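Local coordinates for protein O-methyltransferase, SAM-dependent (PDB 3R3H) that probably transfers a methyl group from S-adenosylmethionine to an oxygen of its substrate, at residues 21-24 and 25-29; 36-39 and 40-43; 48-51 and 52-55; 64-67 and 68-72; 100-103 and 104-108. One frame throughout, in Å; residues are numbered along the deposited sequence.

Contact 1 of 5, residues 21-24 and 25-29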
loop_
_atom_site.group_PDB
_atom_site.type_symbol
_atom_site.label_atom_id
_atom_site.label_comp_id
_atom_site.label_asym_id
_atom_site.label_seq_id
_atom_site.Cartn_x
_atom_site.Cartn_y
_atom_site.Cartn_z
ATOM N N LEU A 21 -11.358 9.433 1.936
ATOM C CA LEU A 21 -12.368 8.506 2.442
ATOM C C LEU A 21 -13.644 8.586 1.633
ATOM O O LEU A 21 -14.314 9.621 1.601
ATOM C CB LEU A 21 -12.701 8.789 3.908
ATOM C CG LEU A 21 -12.964 7.586 4.835
ATOM C CD1 LEU A 21 -13.793 8.068 6.010
ATOM C CD2 LEU A 21 -13.677 6.449 4.122
ATOM N N ARG A 22 -13.964 7.485 0.972
ATOM C CA ARG A 22 -15.170 7.382 0.171
ATOM C C ARG A 22 -15.905 6.176 0.752
ATOM O O ARG A 22 -16.037 5.120 0.124
ATOM C CB ARG A 22 -14.807 7.213 -1.319
ATOM C CG ARG A 22 -14.629 8.570 -2.028
ATOM C CD ARG A 22 -13.430 8.658 -2.990
ATOM N NE ARG A 22 -13.701 8.100 -4.311
ATOM C CZ ARG A 22 -13.415 8.712 -5.456
ATOM N NH1 ARG A 22 -12.849 9.910 -5.443
ATOM N NH2 ARG A 22 -13.703 8.131 -6.616
ATOM N N GLU A 23 -16.372 6.378 1.983
ATOM C CA GLU A 23 -17.065 5.374 2.783
ATOM C C GLU A 23 -18.532 5.142 2.437
ATOM O O GLU A 23 -19.301 6.077 2.238
ATOM C CB GLU A 23 -16.943 5.775 4.246
ATOM C CG GLU A 23 -17.303 4.711 5.228
ATOM C CD GLU A 23 -16.953 5.147 6.624
ATOM O OE1 GLU A 23 -17.371 6.257 7.012
ATOM O OE2 GLU A 23 -16.259 4.393 7.335
ATOM N N HIS A 24 -18.911 3.873 2.376
ATOM C CA HIS A 24 -20.283 3.497 2.067
ATOM C C HIS A 24 -21.129 3.660 3.336
ATOM O O HIS A 24 -20.697 3.291 4.435
ATOM C CB HIS A 24 -20.303 2.058 1.579
ATOM C CG HIS A 24 -21.659 1.564 1.203
ATOM N ND1 HIS A 24 -22.653 1.321 2.132
ATOM C CD2 HIS A 24 -22.179 1.228 0.001
ATOM C CE1 HIS A 24 -23.721 0.854 1.514
ATOM N NE2 HIS A 24 -23.460 0.788 0.219
ATOM N N PRO A 25 -22.347 4.219 3.202
ATOM C CA PRO A 25 -23.275 4.453 4.323
ATOM C C PRO A 25 -23.414 3.359 5.376
ATOM O O PRO A 25 -23.391 3.643 6.579
ATOM C CB PRO A 25 -24.603 4.766 3.624
ATOM C CG PRO A 25 -24.406 4.280 2.197
ATOM C CD PRO A 25 -22.976 4.608 1.928
ATOM N N ALA A 26 -23.578 2.119 4.924
ATOM C CA ALA A 26 -23.710 0.986 5.835
ATOM C C ALA A 26 -22.423 0.850 6.638
ATOM O O ALA A 26 -22.457 0.511 7.821
ATOM C CB ALA A 26 -23.981 -0.279 5.053
ATOM N N LEU A 27 -21.289 1.118 5.989
ATOM C CA LEU A 27 -19.991 1.056 6.660
ATOM C C LEU A 27 -19.941 2.130 7.737
ATOM O O LEU A 27 -19.760 1.838 8.922
ATOM C CB LEU A 27 -18.853 1.312 5.670
ATOM C CG LEU A 27 -18.271 0.163 4.868
ATOM C CD1 LEU A 27 -17.161 0.692 3.976
ATOM C CD2 LEU A 27 -17.756 -0.893 5.822
ATOM N N ALA A 28 -20.103 3.376 7.300
ATOM C CA ALA A 28 -20.062 4.519 8.197
ATOM C C ALA A 28 -21.005 4.292 9.378
ATOM O O ALA A 28 -20.672 4.612 10.529
ATOM C CB ALA A 28 -20.451 5.777 7.437
ATOM N N ALA A 29 -22.172 3.723 9.079
ATOM C CA ALA A 29 -23.199 3.434 10.076
ATOM C C ALA A 29 -22.751 2.339 11.031
ATOM O O ALA A 29 -22.926 2.453 12.246
ATOM C CB ALA A 29 -24.489 3.021 9.369
#

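Contact 2 of 5, residues 36-39 and 40-43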
loop_
_atom_site.group_PDB
_atom_site.type_symbol
_atom_site.label_atom_id
_atom_site.label_comp_id
_atom_site.label_asym_id
_atom_site.label_seq_id
_atom_site.Cartn_x
_atom_site.Cartn_y
_atom_site.Cartn_z
ATOM N N THR A 36 -18.306 3.857 20.397
ATOM C CA THR A 36 -18.238 3.772 21.859
ATOM C C THR A 36 -17.698 2.415 22.320
ATOM O O THR A 36 -16.896 2.331 23.257
ATOM C CB THR A 36 -19.638 3.969 22.476
ATOM O OG1 THR A 36 -20.526 2.964 21.967
ATOM C CG2 THR A 36 -20.190 5.353 22.142
ATOM N N MET A 37 -18.175 1.365 21.652
ATOM C CA MET A 37 -17.793 -0.026 21.898
ATOM C C MET A 37 -16.262 -0.113 22.005
ATOM O O MET A 37 -15.543 0.529 21.243
ATOM C CB MET A 37 -18.296 -0.868 20.717
ATOM C CG MET A 37 -18.879 -2.244 21.029
ATOM S SD MET A 37 -19.990 -2.792 19.676
ATOM C CE MET A 37 -20.235 -4.548 20.062
ATOM N N GLU A 38 -15.766 -0.901 22.955
ATOM C CA GLU A 38 -14.319 -1.060 23.144
ATOM C C GLU A 38 -13.691 -1.855 22.000
ATOM O O GLU A 38 -12.476 -1.815 21.792
ATOM C CB GLU A 38 -14.038 -1.745 24.487
ATOM C CG GLU A 38 -14.491 -0.908 25.671
ATOM C CD GLU A 38 -13.924 0.504 25.615
ATOM O OE1 GLU A 38 -12.699 0.653 25.803
ATOM O OE2 GLU A 38 -14.696 1.459 25.370
ATOM N N LEU A 39 -14.548 -2.564 21.261
ATOM C CA LEU A 39 -14.169 -3.392 20.109
ATOM C C LEU A 39 -13.667 -2.526 18.948
ATOM O O LEU A 39 -12.809 -2.953 18.174
ATOM C CB LEU A 39 -15.381 -4.211 19.626
ATOM C CG LEU A 39 -15.317 -5.734 19.459
ATOM C CD1 LEU A 39 -16.590 -6.181 18.749
ATOM C CD2 LEU A 39 -14.091 -6.162 18.662
ATOM N N ALA A 40 -14.215 -1.317 18.831
ATOM C CA ALA A 40 -13.849 -0.376 17.772
ATOM C C ALA A 40 -12.336 -0.158 17.602
ATOM O O ALA A 40 -11.868 0.203 16.518
ATOM C CB ALA A 40 -14.558 0.964 18.015
ATOM N N ASN A 41 -11.584 -0.379 18.680
ATOM C CA ASN A 41 -10.127 -0.224 18.677
ATOM C C ASN A 41 -9.414 -1.311 17.881
ATOM O O ASN A 41 -8.468 -1.013 17.154
ATOM C CB ASN A 41 -9.575 -0.215 20.108
ATOM C CG ASN A 41 -9.890 1.072 20.856
ATOM O OD1 ASN A 41 -9.603 2.174 20.376
ATOM N ND2 ASN A 41 -10.468 0.934 22.051
ATOM N N MET A 42 -9.854 -2.562 18.022
ATOM C CA MET A 42 -9.237 -3.665 17.285
ATOM C C MET A 42 -9.656 -3.591 15.820
ATOM O O MET A 42 -9.181 -4.356 14.974
ATOM C CB MET A 42 -9.658 -5.032 17.847
ATOM C CG MET A 42 -10.585 -5.001 19.058
ATOM S SD MET A 42 -9.746 -5.402 20.611
ATOM C CE MET A 42 -9.928 -7.176 20.696
ATOM N N GLN A 43 -10.540 -2.646 15.529
ATOM C CA GLN A 43 -11.064 -2.475 14.185
ATOM C C GLN A 43 -10.151 -1.704 13.241
ATOM O O GLN A 43 -9.576 -0.675 13.606
ATOM C CB GLN A 43 -12.436 -1.811 14.265
ATOM C CG GLN A 43 -13.595 -2.749 13.965
ATOM C CD GLN A 43 -13.346 -4.195 14.392
ATOM O OE1 GLN A 43 -13.020 -4.478 15.549
ATOM N NE2 GLN A 43 -13.517 -5.121 13.448
#

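Contact 3 of 5, residues 48-51 and 52-55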
loop_
_atom_site.group_PDB
_atom_site.type_symbol
_atom_site.label_atom_id
_atom_site.label_comp_id
_atom_site.label_asym_id
_atom_site.label_seq_id
_atom_site.Cartn_x
_atom_site.Cartn_y
_atom_site.Cartn_z
ATOM N N GLN A 48 -7.648 2.227 6.097
ATOM C CA GLN A 48 -6.892 0.994 6.113
ATOM C C GLN A 48 -7.714 0.020 5.315
ATOM O O GLN A 48 -7.189 -0.764 4.520
ATOM C CB GLN A 48 -6.744 0.468 7.539
ATOM C CG GLN A 48 -5.311 0.409 8.003
ATOM C CD GLN A 48 -4.666 1.785 7.956
ATOM O OE1 GLN A 48 -4.911 2.623 8.824
ATOM N NE2 GLN A 48 -3.853 2.031 6.932
ATOM N N ALA A 49 -9.023 0.093 5.534
ATOM C CA ALA A 49 -9.968 -0.781 4.867
ATOM C C ALA A 49 -10.107 -0.382 3.407
ATOM O O ALA A 49 -10.228 -1.237 2.530
ATOM C CB ALA A 49 -11.309 -0.705 5.569
ATOM N N GLN A 50 -10.094 0.918 3.144
ATOM C CA GLN A 50 -10.225 1.379 1.784
ATOM C C GLN A 50 -8.973 0.992 0.996
ATOM O O GLN A 50 -9.032 0.783 -0.219
ATOM C CB GLN A 50 -10.450 2.883 1.772
ATOM C CG GLN A 50 -10.523 3.464 0.379
ATOM C CD GLN A 50 -11.252 4.793 0.334
ATOM O OE1 GLN A 50 -11.075 5.584 -0.602
ATOM N NE2 GLN A 50 -12.095 5.041 1.337
ATOM N N PHE A 51 -7.842 0.896 1.696
ATOM C CA PHE A 51 -6.594 0.505 1.061
ATOM C C PHE A 51 -6.696 -0.967 0.714
ATOM O O PHE A 51 -6.248 -1.383 -0.347
ATOM C CB PHE A 51 -5.405 0.731 2.000
ATOM C CG PHE A 51 -4.100 0.178 1.475
ATOM C CD1 PHE A 51 -3.362 -0.735 2.223
ATOM C CD2 PHE A 51 -3.620 0.544 0.217
ATOM C CE1 PHE A 51 -2.162 -1.281 1.727
ATOM C CE2 PHE A 51 -2.422 0.002 -0.285
ATOM C CZ PHE A 51 -1.697 -0.912 0.475
ATOM N N MET A 52 -7.287 -1.746 1.619
ATOM C CA MET A 52 -7.457 -3.188 1.425
ATOM C C MET A 52 -8.485 -3.495 0.331
ATOM O O MET A 52 -8.564 -4.616 -0.186
ATOM C CB MET A 52 -7.873 -3.862 2.742
ATOM C CG MET A 52 -6.816 -3.779 3.862
ATOM S SD MET A 52 -7.156 -4.866 5.265
ATOM C CE MET A 52 -8.585 -4.061 5.937
ATOM N N GLN A 53 -9.283 -2.488 -0.007
ATOM C CA GLN A 53 -10.286 -2.614 -1.061
ATOM C C GLN A 53 -9.532 -2.454 -2.380
ATOM O O GLN A 53 -9.812 -3.143 -3.365
ATOM C CB GLN A 53 -11.321 -1.496 -0.951
ATOM C CG GLN A 53 -12.332 -1.666 0.143
ATOM C CD GLN A 53 -13.440 -0.654 0.031
ATOM O OE1 GLN A 53 -14.612 -0.979 0.233
ATOM N NE2 GLN A 53 -13.079 0.584 -0.302
ATOM N N MET A 54 -8.593 -1.510 -2.384
ATOM C CA MET A 54 -7.755 -1.253 -3.539
ATOM C C MET A 54 -7.038 -2.587 -3.812
ATOM O O MET A 54 -7.033 -3.088 -4.941
ATOM C CB MET A 54 -6.744 -0.157 -3.192
ATOM C CG MET A 54 -5.722 0.148 -4.266
ATOM S SD MET A 54 -6.187 1.487 -5.330
ATOM C CE MET A 54 -7.089 0.598 -6.554
ATOM N N LEU A 55 -6.472 -3.165 -2.754
ATOM C CA LEU A 55 -5.739 -4.419 -2.846
ATOM C C LEU A 55 -6.552 -5.544 -3.475
ATOM O O LEU A 55 -6.029 -6.336 -4.277
ATOM C CB LEU A 55 -5.260 -4.834 -1.455
ATOM C CG LEU A 55 -4.309 -3.834 -0.787
ATOM C CD1 LEU A 55 -4.091 -4.221 0.662
ATOM C CD2 LEU A 55 -2.991 -3.787 -1.533
#

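Contact 4 of 5, residues 64-67 and 68-72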
loop_
_atom_site.group_PDB
_atom_site.type_symbol
_atom_site.label_atom_id
_atom_site.label_comp_id
_atom_site.label_asym_id
_atom_site.label_seq_id
_atom_site.Cartn_x
_atom_site.Cartn_y
_atom_site.Cartn_z
ATOM N N VAL A 64 -11.807 -14.056 -0.444
ATOM C CA VAL A 64 -11.021 -13.379 0.576
ATOM C C VAL A 64 -11.220 -13.989 1.955
ATOM O O VAL A 64 -12.291 -14.492 2.263
ATOM C CB VAL A 64 -11.394 -11.886 0.618
ATOM C CG1 VAL A 64 -10.814 -11.226 1.857
ATOM C CG2 VAL A 64 -10.874 -11.202 -0.638
ATOM N N LEU A 65 -10.181 -13.942 2.781
ATOM C CA LEU A 65 -10.248 -14.493 4.128
ATOM C C LEU A 65 -9.664 -13.498 5.123
ATOM O O LEU A 65 -8.666 -12.834 4.829
ATOM C CB LEU A 65 -9.449 -15.798 4.202
ATOM C CG LEU A 65 -9.374 -16.450 5.582
ATOM C CD1 LEU A 65 -10.670 -17.186 5.818
ATOM C CD2 LEU A 65 -8.201 -17.413 5.674
ATOM N N GLU A 66 -10.297 -13.369 6.284
ATOM C CA GLU A 66 -9.783 -12.486 7.322
ATOM C C GLU A 66 -9.984 -13.156 8.672
ATOM O O GLU A 66 -10.830 -14.039 8.809
ATOM C CB GLU A 66 -10.453 -11.113 7.284
ATOM C CG GLU A 66 -11.946 -11.125 7.291
ATOM C CD GLU A 66 -12.524 -9.839 7.885
ATOM O OE1 GLU A 66 -11.895 -8.767 7.702
ATOM O OE2 GLU A 66 -13.604 -9.899 8.525
ATOM N N LEU A 67 -9.172 -12.764 9.652
ATOM C CA LEU A 67 -9.232 -13.336 11.002
ATOM C C LEU A 67 -9.084 -12.207 11.995
ATOM O O LEU A 67 -8.382 -11.225 11.719
ATOM C CB LEU A 67 -8.079 -14.293 11.268
ATOM C CG LEU A 67 -7.511 -15.296 10.269
ATOM C CD1 LEU A 67 -6.925 -14.614 9.037
ATOM C CD2 LEU A 67 -6.409 -16.055 11.000
ATOM N N GLY A 68 -9.714 -12.343 13.156
ATOM C CA GLY A 68 -9.599 -11.281 14.136
ATOM C C GLY A 68 -10.797 -11.191 15.042
ATOM O O GLY A 68 -11.635 -12.091 15.083
ATOM N N THR A 69 -10.851 -10.110 15.805
ATOM C CA THR A 69 -11.962 -9.868 16.714
ATOM C C THR A 69 -12.628 -8.665 16.030
ATOM O O THR A 69 -12.164 -7.510 16.126
ATOM C CB THR A 69 -11.471 -9.532 18.143
ATOM O OG1 THR A 69 -10.846 -8.243 18.153
ATOM C CG2 THR A 69 -10.461 -10.571 18.607
ATOM N N PHE A 70 -13.719 -8.972 15.327
ATOM C CA PHE A 70 -14.440 -7.999 14.520
ATOM C C PHE A 70 -15.803 -7.476 14.928
ATOM O O PHE A 70 -16.541 -8.088 15.716
ATOM C CB PHE A 70 -14.606 -8.562 13.119
ATOM C CG PHE A 70 -13.334 -9.029 12.488
ATOM C CD1 PHE A 70 -12.277 -8.142 12.279
ATOM C CD2 PHE A 70 -13.223 -10.337 12.017
ATOM C CE1 PHE A 70 -11.135 -8.542 11.600
ATOM C CE2 PHE A 70 -12.083 -10.761 11.331
ATOM C CZ PHE A 70 -11.037 -9.858 11.119
ATOM N N THR A 71 -16.120 -6.328 14.329
ATOM C CA THR A 71 -17.415 -5.673 14.477
ATOM C C THR A 71 -18.157 -6.061 13.177
ATOM O O THR A 71 -19.397 -6.052 13.123
ATOM C CB THR A 71 -17.302 -4.115 14.550
ATOM O OG1 THR A 71 -16.537 -3.618 13.438
ATOM C CG2 THR A 71 -16.680 -3.689 15.879
ATOM N N GLY A 72 -17.380 -6.422 12.149
ATOM C CA GLY A 72 -17.955 -6.811 10.879
ATOM C C GLY A 72 -17.777 -5.728 9.838
ATOM O O GLY A 72 -18.306 -5.827 8.732
#

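Contact 5 of 5, residues 100-103 and 104-108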
loop_
_atom_site.group_PDB
_atom_site.type_symbol
_atom_site.label_atom_id
_atom_site.label_comp_id
_atom_site.label_asym_id
_atom_site.label_seq_id
_atom_site.Cartn_x
_atom_site.Cartn_y
_atom_site.Cartn_z
ATOM N N HIS A 100 -24.297 -8.333 16.094
ATOM C CA HIS A 100 -24.098 -8.853 14.766
ATOM C C HIS A 100 -24.094 -7.771 13.725
ATOM O O HIS A 100 -24.728 -6.735 13.882
ATOM C CB HIS A 100 -25.142 -9.899 14.508
ATOM C CG HIS A 100 -25.068 -11.008 15.495
ATOM N ND1 HIS A 100 -23.913 -11.733 15.690
ATOM C CD2 HIS A 100 -25.962 -11.461 16.404
ATOM C CE1 HIS A 100 -24.098 -12.588 16.681
ATOM N NE2 HIS A 100 -25.334 -12.442 17.131
ATOM N N ALA A 101 -23.354 -8.021 12.660
ATOM C CA ALA A 101 -23.224 -7.053 11.598
ATOM C C ALA A 101 -24.186 -7.268 10.446
ATOM O O ALA A 101 -24.334 -6.391 9.586
ATOM C CB ALA A 101 -21.784 -7.069 11.086
ATOM N N HIS A 102 -24.854 -8.420 10.439
ATOM C CA HIS A 102 -25.760 -8.740 9.348
ATOM C C HIS A 102 -26.793 -7.671 8.990
ATOM O O HIS A 102 -27.149 -7.524 7.822
ATOM C CB HIS A 102 -26.431 -10.096 9.583
ATOM C CG HIS A 102 -27.409 -10.116 10.717
ATOM N ND1 HIS A 102 -27.072 -10.536 11.986
ATOM C CD2 HIS A 102 -28.726 -9.797 10.763
ATOM C CE1 HIS A 102 -28.140 -10.478 12.767
ATOM N NE2 HIS A 102 -29.154 -10.031 12.049
ATOM N N PRO A 103 -27.277 -6.892 9.974
ATOM C CA PRO A 103 -28.256 -5.874 9.568
ATOM C C PRO A 103 -27.640 -4.935 8.515
ATOM O O PRO A 103 -28.244 -4.662 7.462
ATOM C CB PRO A 103 -28.569 -5.150 10.882
ATOM C CG PRO A 103 -28.427 -6.229 11.879
ATOM C CD PRO A 103 -27.162 -6.933 11.442
ATOM N N TYR A 104 -26.435 -4.446 8.815
ATOM C CA TYR A 104 -25.719 -3.552 7.921
ATOM C C TYR A 104 -25.335 -4.277 6.634
ATOM O O TYR A 104 -25.425 -3.707 5.540
ATOM C CB TYR A 104 -24.471 -3.025 8.616
ATOM C CG TYR A 104 -24.786 -2.280 9.880
ATOM C CD1 TYR A 104 -24.853 -2.944 11.101
ATOM C CD2 TYR A 104 -25.049 -0.914 9.854
ATOM C CE1 TYR A 104 -25.165 -2.273 12.261
ATOM C CE2 TYR A 104 -25.372 -0.228 11.002
ATOM C CZ TYR A 104 -25.429 -0.911 12.210
ATOM O OH TYR A 104 -25.772 -0.233 13.363
ATOM N N TRP A 105 -24.901 -5.527 6.758
ATOM C CA TRP A 105 -24.542 -6.294 5.579
ATOM C C TRP A 105 -25.724 -6.366 4.589
ATOM O O TRP A 105 -25.530 -6.221 3.382
ATOM C CB TRP A 105 -24.089 -7.702 5.990
ATOM C CG TRP A 105 -22.784 -7.744 6.782
ATOM C CD1 TRP A 105 -21.859 -6.739 6.920
ATOM C CD2 TRP A 105 -22.265 -8.866 7.515
ATOM N NE1 TRP A 105 -20.806 -7.166 7.696
ATOM C CE2 TRP A 105 -21.027 -8.462 8.077
ATOM C CE3 TRP A 105 -22.726 -10.173 7.753
ATOM C CZ2 TRP A 105 -20.239 -9.326 8.866
ATOM C CZ3 TRP A 105 -21.939 -11.038 8.542
ATOM C CH2 TRP A 105 -20.709 -10.603 9.090
ATOM N N ARG A 106 -26.937 -6.582 5.107
ATOM C CA ARG A 106 -28.155 -6.657 4.286
ATOM C C ARG A 106 -28.414 -5.317 3.620
ATOM O O ARG A 106 -28.623 -5.224 2.410
ATOM C CB ARG A 106 -29.382 -6.974 5.144
ATOM C CG ARG A 106 -29.290 -8.234 5.958
ATOM C CD ARG A 106 -29.925 -9.394 5.246
ATOM N NE ARG A 106 -29.513 -10.664 5.831
ATOM C CZ ARG A 106 -29.608 -10.970 7.124
ATOM N NH1 ARG A 106 -30.109 -10.083 7.983
ATOM N NH2 ARG A 106 -29.203 -12.165 7.555
ATOM N N GLU A 107 -28.424 -4.288 4.455
ATOM C CA GLU A 107 -28.652 -2.928 4.019
ATOM C C GLU A 107 -27.749 -2.603 2.840
ATOM O O GLU A 107 -28.158 -1.906 1.913
ATOM C CB GLU A 107 -28.381 -1.982 5.185
ATOM C CG GLU A 107 -28.363 -0.500 4.844
ATOM C CD GLU A 107 -27.873 0.351 6.018
ATOM O OE1 GLU A 107 -27.371 1.473 5.764
ATOM O OE2 GLU A 107 -27.993 -0.095 7.192
ATOM N N ALA A 108 -26.526 -3.130 2.871
ATOM C CA ALA A 108 -25.558 -2.892 1.807
ATOM C C ALA A 108 -25.526 -3.999 0.753
ATOM O O ALA A 108 -24.700 -3.957 -0.153
ATOM C CB ALA A 108 -24.168 -2.695 2.402
#

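Contact 1 of 5, residues 21-24 and 25-29
The imidazole of His24 lies against Pro25 on one face and turns an edge to the first N-H of helix 25-32. With CG anti to the backbone N (chi1 -179°), the ring leans forward beside its own carbonyl, against the proline, whose CD sits 3.6 Å from the centroid of the His24 ring, displaced toward its rim, a CH-pi contact. At the edge, His24 ND1 accepts from Ala26 N at 3.0 Å, with the amide only 14° out of the ring plane; ND1 is thus the acceptor nitrogen, and the bond fixes the rotation of the imidazole. This is an N-cap: His24 stands just before the helix, its side chain serving an amide of the first turn while its carbonyl begins the helical bonding. His24 O takes Ala28 N at 2.9 Å and, weakly, Leu27 N. Proline at the first helical position has no N-H to be capped. Glu23 reaches along the other flank with an extended chain, its CG 3.8 Å from Leu27 CB, the two side chains crossing at a slant. Its carboxylate comes beside Ala28, and its oxygens are engaged beyond, OE1 in a salt bridge with Arg31 and OE2 in a hydrogen bond with Tyr73. Leu27 packs on Tyr73, Leu76 and Leu80 of helix 73-80, while Ala26 rests against Glu107 and Ala108.

Contact 2 of 5, residues 36-39 and 40-43
Leu39 and Met42 meet through torsions modelled away from the staggered positions: chi1 of Leu39 is -127°, and Met42 has CG almost eclipsed with its backbone N (chi1 -1°) before bending again at its next two bonds. These angles bring Leu39 CD2 to 3.7 Å from Met42 CG, the two side chains crossing at about a right angle, one branch of the leucine against the first methylene beyond CB. Asn41 is staggered more regularly, its CG anti to the carbonyl carbon. That turns its amide back toward the preceding residues, where ND2 gives a weak hydrogen bond to Glu38 O at 3.4 Å. The segment 36-43 is part of the long connection from helix 25-32 to helix 46-59. Residues 40-42 have helical backbone angles but no regular helix bonding; instead, weak bonds from residue i+3 back to residue i close beta-turns, Ala40 N to Met37 O at 3.3 Å and Met42 N to Leu39 O at 3.0 Å. The methyl of Ala40 lies 3.4 Å from Met37 O. Leu39 is buried and packs on Asn94, whereas Glu38, Asn41 and Met42 are exposed. Met42 reaches Thr69, and Gln43 touches Phe70 and Thr71, in the loop that follows strand 63-68.

Contact 3 of 5, residues 48-51 and 52-55
Gln50 O receives two backbone amides, Met54 N at 3.2 Å and, weakly, Gln53 N at 3.3 Å. The next carbonyl along makes a straighter bond, Leu55 N to Phe51 O at 3.0 Å with 160° at the hydrogen, and the side chains of the same two residues meet as well. Phe51 CG is anti to its backbone N (chi1 172°), which sends the ring along the helix toward the next turn, where both branches of Leu55 meet it. Leu55 CD1 lies over one face, 4.0 Å from the centroid of the Phe51 ring and shifted toward the rim, a CH-pi contact; CD2 reaches the far end, 3.7 Å from Phe51 CZ. On another flank, Met52 bends at its last torsion, bringing its CE back to 4.3 Å from Ala49 CB. This flank faces helix 73-80, with Ala49 on Tyr73 and Met52 on Met78. Gln50, Phe51 and Met54 pack instead on Val205, Leu208 and Gln218 of the second subunit. The pattern is that of a buried alpha-helix, 46-59, held between a helix of its own chain and the dimer partner.

Contact 4 of 5, residues 64-67 and 68-72
The Phe70 ring lies between the carboxylate of Glu66 on one face and the backbone of Gly68 on the other. The carboxylate stacks almost parallel to the ring, the planes 9° apart, with OE2 3.3 Å above the plane and displaced toward the rim. On the opposite face Gly68 C stands over the ring centre, 3.9 Å from the plane, and Leu67 N lies in plane at the edge. This is the turn after the first strand of the Rossmann-like sheet of class I methyltransferases, where strand 63-68 passes through a glycine-containing loop into helix 73-80. In that family the loop ordinarily borders the S-adenosylmethionine site, which is consistent with the ELGTFTG sequence here. Glu66 has its CG between the backbone N and the carbonyl carbon (chi1 52°), after which the chain runs extended to the ring. Its oxygens are each held elsewhere, OE2 by the hydroxyl of Thr90 and OE1 by that of Ser74, and these bonds fix the plane of the carboxylate on the aromatic face. Phe70 CG is anti to its own carbonyl carbon, which swings the ring back toward the strand, and Phe70 N bonds to Asp92 OD2. The backbone stays extended through Gly68, with a positive phi (152°) open to glycine and hard for other residues, and bends at Thr69. Leu67 itself points to the other side of the sheet, onto Ile142 and Leu125. Among the ring atoms, Phe70 CE2 is the one nearest to Glu66 OE2, at 3.3 Å.

Contact 5 of 5, residues 100-103 and 104-108
Three backbone hydrogen bonds frame this short helix: Trp105 N to Ala101 O at 3.0 Å, Arg106 N to His102 O at 2.9 Å and Glu107 N to Pro103 O at 3.0 Å. The last is the straightest, 171° at the hydrogen. Pro103 lies in the first turn, where its lack of an N-H breaks no helical bond. Apolar contact centres on the indole. The methyl of Ala101 sits over one face of Trp105, CB 3.8 Å from the centroid of the five-membered ring and offset toward the rim, a CH-pi contact; its nearest ring atom is Trp105 CE2 at 3.4 Å. His102 N lies over the same face. Tyr104, with CG anti to its carbonyl carbon, stands on another side of the helix with Ala101 O at its ring edge, and packs onto Ala29 and Leu30 of helix 25-32. Among charged or ionisable groups, Arg106 bends at chi2 (-95°) and folds back along the helix, setting NH1 3.1 Å from His102 CD2, near the plane of the imidazole at its edge. Ring and guanidinium planes are 53° apart, so the two do not stack. The helix belongs to the beta-alpha-beta unit of strands 87-92 and 114-118. Trp105 NE1 bonds to Gly72 O, so the buried indole is held by its N-H at one edge and by the alanine methyl on a face, while the guanidinium, which also has Glu111 beside its side chain, may disfavour protonation of His102.

Contacts 4 and 5 are joined by a polar link: Gly72 O and Trp105 NE1 lie 3.0 Å apart, and Thr71 O touches Ala101 CB, although the centres are about 15 Å apart. Contact 5 also packs on contact 1, with Ala26 CB 3.6 Å from Ala108 CB. The loop residues of contact 1 in turn meet contact 3, where Leu21 CD2 approaches the side chain of Gln50. Contact 2 folds over the loop of contact 4, Met42 and Gln43 lying on residues 69-71, the region that would border the cofactor site if this protein follows its family. Contacts 3 and 5 are farthest apart, about 20 Å between centres, with contact 3 facing the second subunit.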